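Local coordinates for protein metallo-beta-lactamase (Chryseobacterium indologenes, PDB 3L6N) that hydrolyses the beta-lactam ring of penicillins, cephalosporins and carbapenems with the aid of zinc, conferring resistance to these antibiotics, at residues V6-I11 and D201-G206; K19-F24 and E28-S33; D79-D84 and G156-K161. One frame throughout, in Å; residues are numbered along the deposited sequence. Where two conformers were deposited one is given.

Interaction 1 (V6-I11 and D201-G206); sequences VIEPPI and DEWKGG
W203 of D201-G206 meets E8 of V6-I11 through the rim of its indole, while K204, the next residue, reaches the same carboxylate through a water. Before the tryptophan, E202 ties the segment to its surroundings, its backbone carbonyl accepting from S162. W203 then turns its side chain toward the N-terminal segment. Its NE1 donates to E8 OE2 over 2.9 Å, with an N-H...O angle of 160°. The acceptor lies almost exactly in the indole plane, but the bond arrives from above the carboxylate, 49° out of that plane, and the two flat groups are turned 73° against each other. The aliphatic part of the glutamate joins in, for E8 CG lies 3.7 Å from W203 CZ2, alongside the six-membered ring. A bend at chi2 folds the E8 chain so that both CG and the carboxylate follow the indole rim.

The contact lies at the edge of the alphabeta/betaalpha sandwich of the metallo-beta-lactamase fold, where the short strand 6-7 borders one sheet and D201-G206 leads from strand 195-198 of the other toward helix 208-217. W203 also packs on I17 of the first sheet and on L195 and I197 of the second. Continuing along the segment, K204 lays CG over one face of the indole, 3.6 Å above its plane and offset toward the rim. Its extended chain carries NZ to a water at 3.0 Å from K204 NZ, and that water donates to E8 OE1 over 2.8 Å, with no direct salt bridge between the two residues.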
loop_
_atom_site.group_PDB
_atom_site.type_symbol
_atom_site.label_atom_id
_atom_site.label_comp_id
_atom_site.label_asym_id
_atom_site.label_seq_id
_atom_site.Cartn_x
_atom_site.Cartn_y
_atom_site.Cartn_z
ATOM N N VAL A 6 3.686 -6.343 12.589
ATOM C CA VAL A 6 4.072 -5.247 13.460
ATOM C C VAL A 6 3.207 -4.041 13.132
ATOM O O VAL A 6 3.207 -3.566 11.996
ATOM C CB VAL A 6 5.574 -4.894 13.263
ATOM C CG1 VAL A 6 5.981 -3.662 14.073
ATOM C CG2 VAL A 6 6.453 -6.088 13.643
ATOM N N ILE A 7 2.451 -3.572 14.119
ATOM C CA ILE A 7 1.704 -2.326 13.955
ATOM C C ILE A 7 2.522 -1.252 14.642
ATOM O O ILE A 7 2.794 -1.330 15.844
ATOM C CB ILE A 7 0.278 -2.413 14.550
ATOM C CG1 ILE A 7 -0.512 -3.515 13.840
ATOM C CG2 ILE A 7 -0.451 -1.064 14.400
ATOM C CD1 ILE A 7 -1.836 -3.882 14.511
ATOM N N GLU A 8 2.939 -0.261 13.862
ATOM C CA GLU A 8 3.801 0.805 14.362
ATOM C C GLU A 8 3.002 1.845 15.152
ATOM O O GLU A 8 1.786 1.962 14.982
ATOM C CB GLU A 8 4.519 1.481 13.192
ATOM C CG GLU A 8 5.364 0.541 12.345
ATOM C CD GLU A 8 6.692 0.157 12.981
ATOM O OE1 GLU A 8 6.891 0.399 14.198
ATOM O OE2 GLU A 8 7.530 -0.420 12.248
ATOM N N PRO A 9 3.681 2.618 16.021
ATOM C CA PRO A 9 2.967 3.715 16.687
ATOM C C PRO A 9 2.368 4.652 15.637
ATOM O O PRO A 9 3.054 4.991 14.663
ATOM C CB PRO A 9 4.075 4.423 17.487
ATOM C CG PRO A 9 5.131 3.363 17.660
ATOM C CD PRO A 9 5.118 2.621 16.358
ATOM N N PRO A 10 1.086 5.034 15.806
ATOM C CA PRO A 10 0.406 5.745 14.736
ATOM C C PRO A 10 0.837 7.194 14.575
ATOM O O PRO A 10 1.419 7.798 15.506
ATOM C CB PRO A 10 -1.070 5.687 15.158
ATOM C CG PRO A 10 -1.035 5.514 16.655
ATOM C CD PRO A 10 0.149 4.621 16.868
ATOM N N ILE A 11 0.558 7.735 13.391
ATOM C CA ILE A 11 0.680 9.155 13.113
ATOM C C ILE A 11 -0.655 9.801 13.469
ATOM O O ILE A 11 -1.706 9.390 12.968
ATOM C CB ILE A 11 1.026 9.428 11.614
ATOM C CG1 ILE A 11 2.306 8.698 11.192
ATOM C CG2 ILE A 11 1.159 10.937 11.347
ATOM C CD1 ILE A 11 2.080 7.428 10.399
ATOM N N ASP A 201 10.787 -3.281 3.010
ATOM C CA ASP A 201 12.001 -3.016 3.800
ATOM C C ASP A 201 11.804 -1.872 4.797
ATOM O O ASP A 201 10.675 -1.627 5.242
ATOM C CB ASP A 201 13.221 -2.822 2.867
ATOM C CG ASP A 201 13.249 -3.838 1.708
ATOM O OD1 ASP A 201 13.277 -5.063 1.976
ATOM O OD2 ASP A 201 13.236 -3.419 0.523
ATOM N N GLU A 202 12.884 -1.191 5.171
ATOM C CA GLU A 202 12.825 -0.134 6.182
ATOM C C GLU A 202 12.020 1.088 5.737
ATOM O O GLU A 202 12.304 1.668 4.687
ATOM C CB GLU A 202 14.246 0.304 6.561
ATOM C CG GLU A 202 14.847 -0.467 7.715
ATOM C CD GLU A 202 14.268 -0.037 9.062
ATOM O OE1 GLU A 202 14.397 -0.806 10.028
ATOM O OE2 GLU A 202 13.674 1.062 9.150
ATOM N N TRP A 203 11.025 1.485 6.534
ATOM C CA TRP A 203 10.269 2.706 6.252
ATOM C C TRP A 203 10.811 3.931 6.986
ATOM O O TRP A 203 10.543 5.062 6.587
ATOM C CB TRP A 203 8.768 2.529 6.540
ATOM C CG TRP A 203 8.430 2.275 7.987
ATOM C CD1 TRP A 203 8.250 1.061 8.587
ATOM C CD2 TRP A 203 8.220 3.261 9.008
ATOM N NE1 TRP A 203 7.950 1.227 9.923
ATOM C CE2 TRP A 203 7.928 2.566 10.207
ATOM C CE3 TRP A 203 8.256 4.659 9.032
ATOM C CZ2 TRP A 203 7.664 3.228 11.413
ATOM C CZ3 TRP A 203 8.008 5.316 10.231
ATOM C CH2 TRP A 203 7.708 4.601 11.404
ATOM N N LYS A 204 11.558 3.696 8.062
ATOM C CA LYS A 204 12.176 4.779 8.832
ATOM C C LYS A 204 13.407 5.354 8.131
ATOM O O LYS A 204 14.052 4.677 7.322
ATOM C CB LYS A 204 12.593 4.273 10.219
ATOM C CG LYS A 204 11.437 3.787 11.071
ATOM C CD LYS A 204 11.946 3.273 12.402
ATOM C CE LYS A 204 10.790 2.933 13.309
ATOM N NZ LYS A 204 11.247 2.378 14.612
ATOM N N GLY A 205 13.726 6.602 8.456
ATOM C CA GLY A 205 15.016 7.185 8.087
ATOM C C GLY A 205 15.013 8.169 6.938
ATOM O O GLY A 205 15.985 8.906 6.745
ATOM N N GLY A 206 13.936 8.183 6.156
ATOM C CA GLY A 206 13.829 9.111 5.033
ATOM C C GLY A 206 14.769 8.771 3.883
ATOM O O GLY A 206 15.382 7.702 3.856
HETATM O O HOH W 1 8.404 2.314 15.588
#

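Interaction 2 (K19-F24 and E28-S33); sequences KTFGVF and EYSANS
Three aromatic rings flank the paired strands, F21 on one side of the sheet and Y29 and F24 on the other. The F21 ring lies obliquely to the backbone of the partner strand, with F21 CD2 3.7 Å from Y29 O, and the E28 side chain runs past F21 CB. The Y29 ring takes the carbonyl of F24 at its edge and in its plane, Y29 CE2 being 3.3 Å from F24 O. A water at the same edge bridges Y29 OH and F24 O. Y29 CD2 in turn meets the edge of the F24 ring, 4.1 Å from F24 CD1; W49 packs against both rings.

The two segments are the arms of an antiparallel beta hairpin, strands 15-24 and 27-38, within the seven-stranded sheet. T20 with A31 and G22 with Y29 are hydrogen-bonded pairs, each closed by two backbone bonds; the shortest joins Y29 N to G22 O at 2.8 Å. K19-N32, F21-S30 and V23-E28 are the non-hydrogen-bonded pairs between and beyond them.

K19 and N32 lie side by side. Bends at chi3 (67°) and chi4 (77°) curl the lysine chain back, so that K19 NZ donates to N32 OD1 over 2.8 Å, in the carbonyl plane and on a lone pair. N32 ND2 binds the carbonyl of P198. On the A31 side, T20 OG1 bonds to W49 N and shares a water with A31 O and S33 OG.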
loop_
_atom_site.group_PDB
_atom_site.type_symbol
_atom_site.label_atom_id
_atom_site.label_comp_id
_atom_site.label_asym_id
_atom_site.label_seq_id
_atom_site.Cartn_x
_atom_site.Cartn_y
_atom_site.Cartn_z
ATOM N N LYS A 19 3.528 -3.743 9.267
ATOM C CA LYS A 19 4.500 -4.524 8.490
ATOM C C LYS A 19 4.090 -5.986 8.559
ATOM O O LYS A 19 3.746 -6.470 9.632
ATOM C CB LYS A 19 5.912 -4.395 9.078
ATOM C CG LYS A 19 6.519 -3.007 9.100
ATOM C CD LYS A 19 7.956 -3.046 9.631
ATOM C CE LYS A 19 8.912 -3.786 8.693
ATOM N NZ LYS A 19 9.355 -3.023 7.475
ATOM N N THR A 20 4.086 -6.663 7.415
ATOM C CA THR A 20 3.873 -8.120 7.381
ATOM C C THR A 20 5.018 -8.797 6.647
ATOM O O THR A 20 5.769 -8.155 5.911
ATOM C CB THR A 20 2.514 -8.527 6.760
ATOM O OG1 THR A 20 2.488 -8.246 5.356
ATOM C CG2 THR A 20 1.363 -7.813 7.469
ATOM N N PHE A 21 5.151 -10.100 6.875
ATOM C CA PHE A 21 6.327 -10.840 6.438
ATOM C C PHE A 21 5.925 -12.029 5.597
ATOM O O PHE A 21 4.861 -12.621 5.808
ATOM C CB PHE A 21 7.106 -11.331 7.658
ATOM C CG PHE A 21 7.623 -10.223 8.520
ATOM C CD1 PHE A 21 6.871 -9.745 9.594
ATOM C CD2 PHE A 21 8.857 -9.639 8.249
ATOM C CE1 PHE A 21 7.350 -8.694 10.382
ATOM C CE2 PHE A 21 9.342 -8.602 9.034
ATOM C CZ PHE A 21 8.591 -8.129 10.100
ATOM N N GLY A 22 6.789 -12.375 4.652
ATOM C CA GLY A 22 6.597 -13.584 3.846
ATOM C C GLY A 22 7.937 -14.178 3.479
ATOM O O GLY A 22 8.908 -13.451 3.290
ATOM N N VAL A 23 7.982 -15.506 3.389
ATOM C CA VAL A 23 9.193 -16.220 2.968
ATOM C C VAL A 23 9.111 -16.542 1.484
ATOM O O VAL A 23 8.153 -17.160 1.026
ATOM C CB VAL A 23 9.418 -17.526 3.781
ATOM C CG1 VAL A 23 10.649 -18.296 3.252
ATOM C CG2 VAL A 23 9.582 -17.223 5.256
ATOM N N PHE A 24 10.129 -16.109 0.743
ATOM C CA PHE A 24 10.209 -16.344 -0.692
ATOM C C PHE A 24 11.646 -16.683 -1.013
ATOM O O PHE A 24 12.563 -15.982 -0.585
ATOM C CB PHE A 24 9.745 -15.111 -1.487
ATOM C CG PHE A 24 8.325 -14.709 -1.189
ATOM C CD1 PHE A 24 8.058 -13.720 -0.245
ATOM C CD2 PHE A 24 7.259 -15.345 -1.815
ATOM C CE1 PHE A 24 6.744 -13.367 0.068
ATOM C CE2 PHE A 24 5.934 -14.996 -1.509
ATOM C CZ PHE A 24 5.687 -14.009 -0.569
ATOM N N GLU A 28 13.196 -14.412 4.353
ATOM C CA GLU A 28 12.020 -13.661 4.787
ATOM C C GLU A 28 12.108 -12.202 4.340
ATOM O O GLU A 28 13.152 -11.558 4.477
ATOM C CB GLU A 28 11.840 -13.751 6.296
ATOM C CG GLU A 28 10.487 -13.233 6.764
ATOM C CD GLU A 28 10.205 -13.604 8.191
ATOM O OE1 GLU A 28 10.813 -12.992 9.082
ATOM O OE2 GLU A 28 9.375 -14.509 8.417
ATOM N N TYR A 29 11.000 -11.696 3.805
ATOM C CA TYR A 29 10.906 -10.320 3.324
ATOM C C TYR A 29 9.776 -9.601 4.053
ATOM O O TYR A 29 8.861 -10.240 4.564
ATOM C CB TYR A 29 10.648 -10.307 1.819
ATOM C CG TYR A 29 11.800 -10.864 1.009
ATOM C CD1 TYR A 29 12.880 -10.053 0.650
ATOM C CD2 TYR A 29 11.818 -12.206 0.625
ATOM C CE1 TYR A 29 13.945 -10.559 -0.085
ATOM C CE2 TYR A 29 12.879 -12.722 -0.114
ATOM C CZ TYR A 29 13.935 -11.893 -0.465
ATOM O OH TYR A 29 14.992 -12.395 -1.188
ATOM N N SER A 30 9.864 -8.277 4.084
ATOM C CA SER A 30 8.878 -7.446 4.748
ATOM C C SER A 30 8.144 -6.624 3.699
ATOM O O SER A 30 8.703 -6.275 2.649
ATOM C CB SER A 30 9.578 -6.524 5.747
ATOM O OG SER A 30 8.677 -6.014 6.702
ATOM N N ALA A 31 6.879 -6.335 3.977
ATOM C CA ALA A 31 6.112 -5.390 3.172
ATOM C C ALA A 31 5.447 -4.425 4.127
ATOM O O ALA A 31 4.906 -4.840 5.151
ATOM C CB ALA A 31 5.047 -6.113 2.343
ATOM N N ASN A 32 5.484 -3.142 3.783
ATOM C CA ASN A 32 4.818 -2.112 4.577
ATOM C C ASN A 32 3.480 -1.752 3.974
ATOM O O ASN A 32 3.387 -1.428 2.793
ATOM C CB ASN A 32 5.696 -0.866 4.643
ATOM C CG ASN A 32 7.076 -1.171 5.133
ATOM O OD1 ASN A 32 7.251 -1.789 6.186
ATOM N ND2 ASN A 32 8.081 -0.773 4.357
ATOM N N SER A 33 2.441 -1.861 4.792
ATOM C CA SER A 33 1.088 -1.474 4.399
ATOM C C SER A 33 0.608 -0.440 5.404
ATOM O O SER A 33 1.351 -0.055 6.315
ATOM C CB SER A 33 0.176 -2.709 4.360
ATOM O OG SER A 33 0.576 -3.572 3.292
HETATM O O HOH W 2 2.145 -5.637 4.534
HETATM O O HOH W 3 14.980 -14.949 -1.934
#

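Interaction 3 (D79-D84 and G156-K161); sequences DDRAGD and GGCLVK. With ZN (zinc ion), chain C.
Metal coordination joins D80 to C158. D80 OD2 binds the zinc ion at 2.0 Å; C158 SG binds the same ion at 2.2 Å, while a water 2.1 Å from the metal and H200 complete the four ligands. The aspartate binds through one oxygen: D80 OD1 is turned to the water, which donates to it over 2.7 Å, so the carboxylate grips the metal directly and also orients a second ligand. A chi1 of 60°, with CG between the backbone N and the carbonyl carbon, carries this carboxylate to the zinc.

Packing across the contact comes from R81. Its chain, bent at chi2 (-83°) and chi3, curls beside the cysteine sulfur, bringing R81 NH1 to 3.6 Å from C158 SG. The sulfur lies obliquely to the guanidinium. G157 CA lies at the edge of the guanidinium, in its plane, 3.5 Å from R81 NH1.

Hydrogen bonds and charges from its own segment, from N32 and from D46 hold the arginine. R81 NE donates to D80 O over 2.8 Å, coming from above the carbonyl plane. R81 also forms a salt bridge with D46. Its link to D80 OD2 is long and purely electrostatic, since no N-H points at that oxygen.

Turns shape the cysteine segment: a type II' turn from G156 to L159 overlaps a type I turn from G157 to V160, presenting C158 in the turn that follows strand 153-157. The Asp-Cys-His set is the second zinc site characteristic of the B1 metallo-beta-lactamases.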
loop_
_atom_site.group_PDB
_atom_site.type_symbol
_atom_site.label_atom_id
_atom_site.label_comp_id
_atom_site.label_asym_id
_atom_site.label_seq_id
_atom_site.Cartn_x
_atom_site.Cartn_y
_atom_site.Cartn_z
ATOM N N ASP A 79 0.482 -9.696 -4.974
ATOM C CA ASP A 79 0.068 -10.425 -3.758
ATOM C C ASP A 79 0.233 -9.656 -2.451
ATOM O O ASP A 79 -0.543 -9.861 -1.512
ATOM C CB ASP A 79 0.864 -11.720 -3.626
ATOM C CG ASP A 79 0.519 -12.750 -4.678
ATOM O OD1 ASP A 79 1.262 -13.753 -4.738
ATOM O OD2 ASP A 79 -0.458 -12.594 -5.438
ATOM N N ASP A 80 1.247 -8.791 -2.386
ATOM C CA ASP A 80 1.528 -7.987 -1.193
ATOM C C ASP A 80 0.707 -6.700 -1.157
ATOM O O ASP A 80 0.891 -5.871 -0.269
ATOM C CB ASP A 80 3.038 -7.663 -1.082
ATOM C CG ASP A 80 3.567 -6.879 -2.272
ATOM O OD1 ASP A 80 3.316 -7.276 -3.422
ATOM O OD2 ASP A 80 4.269 -5.856 -2.053
ATOM N N ARG A 81 -0.225 -6.569 -2.098
ATOM C CA ARG A 81 -0.995 -5.341 -2.247
ATOM C C ARG A 81 -2.483 -5.685 -2.266
ATOM O O ARG A 81 -3.118 -5.729 -1.214
ATOM C CB ARG A 81 -0.553 -4.584 -3.504
ATOM C CG ARG A 81 0.956 -4.307 -3.570
ATOM C CD ARG A 81 1.353 -3.066 -2.778
ATOM N NE ARG A 81 1.436 -3.306 -1.341
ATOM C CZ ARG A 81 2.001 -2.461 -0.481
ATOM N NH1 ARG A 81 2.522 -1.322 -0.918
ATOM N NH2 ARG A 81 2.026 -2.743 0.813
ATOM N N ALA A 82 -3.031 -5.972 -3.445
ATOM C CA ALA A 82 -4.424 -6.456 -3.532
ATOM C C ALA A 82 -4.599 -7.812 -2.848
ATOM O O ALA A 82 -5.632 -8.074 -2.226
ATOM C CB ALA A 82 -4.875 -6.552 -4.986
ATOM N N GLY A 83 -3.597 -8.672 -2.973
ATOM C CA GLY A 83 -3.717 -10.038 -2.462
ATOM C C GLY A 83 -4.935 -10.731 -3.051
ATOM O O GLY A 83 -5.233 -10.584 -4.246
ATOM N N ASP A 84 -5.647 -11.475 -2.206
ATOM C CA ASP A 84 -6.846 -12.198 -2.615
ATOM C C ASP A 84 -8.059 -11.459 -2.072
ATOM O O ASP A 84 -8.469 -11.666 -0.915
ATOM C CB ASP A 84 -6.810 -13.643 -2.103
ATOM C CG ASP A 84 -8.090 -14.421 -2.428
ATOM O OD1 ASP A 84 -8.959 -13.900 -3.169
ATOM O OD2 ASP A 84 -8.213 -15.560 -1.925
ATOM N N GLY A 156 3.793 5.500 -0.429
ATOM C CA GLY A 156 4.461 5.386 -1.729
ATOM C C GLY A 156 4.251 4.049 -2.401
ATOM O O GLY A 156 4.308 3.936 -3.645
ATOM N N GLY A 157 4.004 3.023 -1.585
ATOM C CA GLY A 157 3.933 1.659 -2.082
ATOM C C GLY A 157 5.223 1.258 -2.770
ATOM O O GLY A 157 6.288 1.839 -2.539
ATOM N N CYS A 158 5.116 0.298 -3.668
ATOM C CA CYS A 158 6.303 -0.337 -4.198
ATOM C C CYS A 158 6.945 0.494 -5.321
ATOM O O CYS A 158 8.034 0.172 -5.798
ATOM C CB CYS A 158 5.971 -1.780 -4.582
ATOM S SG CYS A 158 5.009 -2.592 -3.237
ATOM N N LEU A 159 6.281 1.589 -5.694
ATOM C CA LEU A 159 6.868 2.615 -6.565
ATOM C C LEU A 159 8.092 3.246 -5.883
ATOM O O LEU A 159 9.053 3.643 -6.551
ATOM C CB LEU A 159 5.815 3.684 -6.869
ATOM C CG LEU A 159 6.223 4.926 -7.674
ATOM C CD1 LEU A 159 6.629 4.532 -9.105
ATOM C CD2 LEU A 159 5.076 5.919 -7.684
ATOM N N VAL A 160 8.052 3.326 -4.556
ATOM C CA VAL A 160 9.142 3.893 -3.775
ATOM C C VAL A 160 9.944 2.796 -3.093
ATOM O O VAL A 160 9.422 2.017 -2.287
ATOM C CB VAL A 160 8.623 4.893 -2.720
ATOM C CG1 VAL A 160 9.796 5.498 -1.917
ATOM C CG2 VAL A 160 7.804 5.993 -3.383
ATOM N N LYS A 161 11.226 2.734 -3.432
ATOM C CA LYS A 161 12.167 1.835 -2.773
ATOM C C LYS A 161 12.647 2.410 -1.444
ATOM O O LYS A 161 12.773 3.626 -1.307
ATOM C CB LYS A 161 13.388 1.591 -3.672
ATOM C CG LYS A 161 13.054 1.038 -5.061
ATOM C CD LYS A 161 12.338 -0.306 -4.988
ATOM C CE LYS A 161 13.185 -1.372 -4.320
ATOM N NZ LYS A 161 12.421 -2.626 -4.052
HETATM ZN ZN ZN C . 5.445 -4.750 -3.313
HETATM O O HOH W 4 4.856 -5.798 -5.013
#

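How the interactions relate
Interactions 1 and 2 meet through the edge of one sheet: V6 O accepts from K19 N at 2.8 Å, and N32 ND2 donates to D201 O at 2.9 Å, tying the hairpin to the segment just after the zinc ligand H200. Interaction 2 passes on to interaction 3 where R81 NH2 donates to N32 O over 2.7 Å, while the methyl of A31 packs against D80, with A31 CB 4.3 Å from D80 CB. N32 therefore links all three contacts. Distance from the metal separates them: interaction 3 supplies two ligands of one of the two zinc ions, the A31 side chain is about 6 Å from a zinc ion and that of W203 about 13 Å.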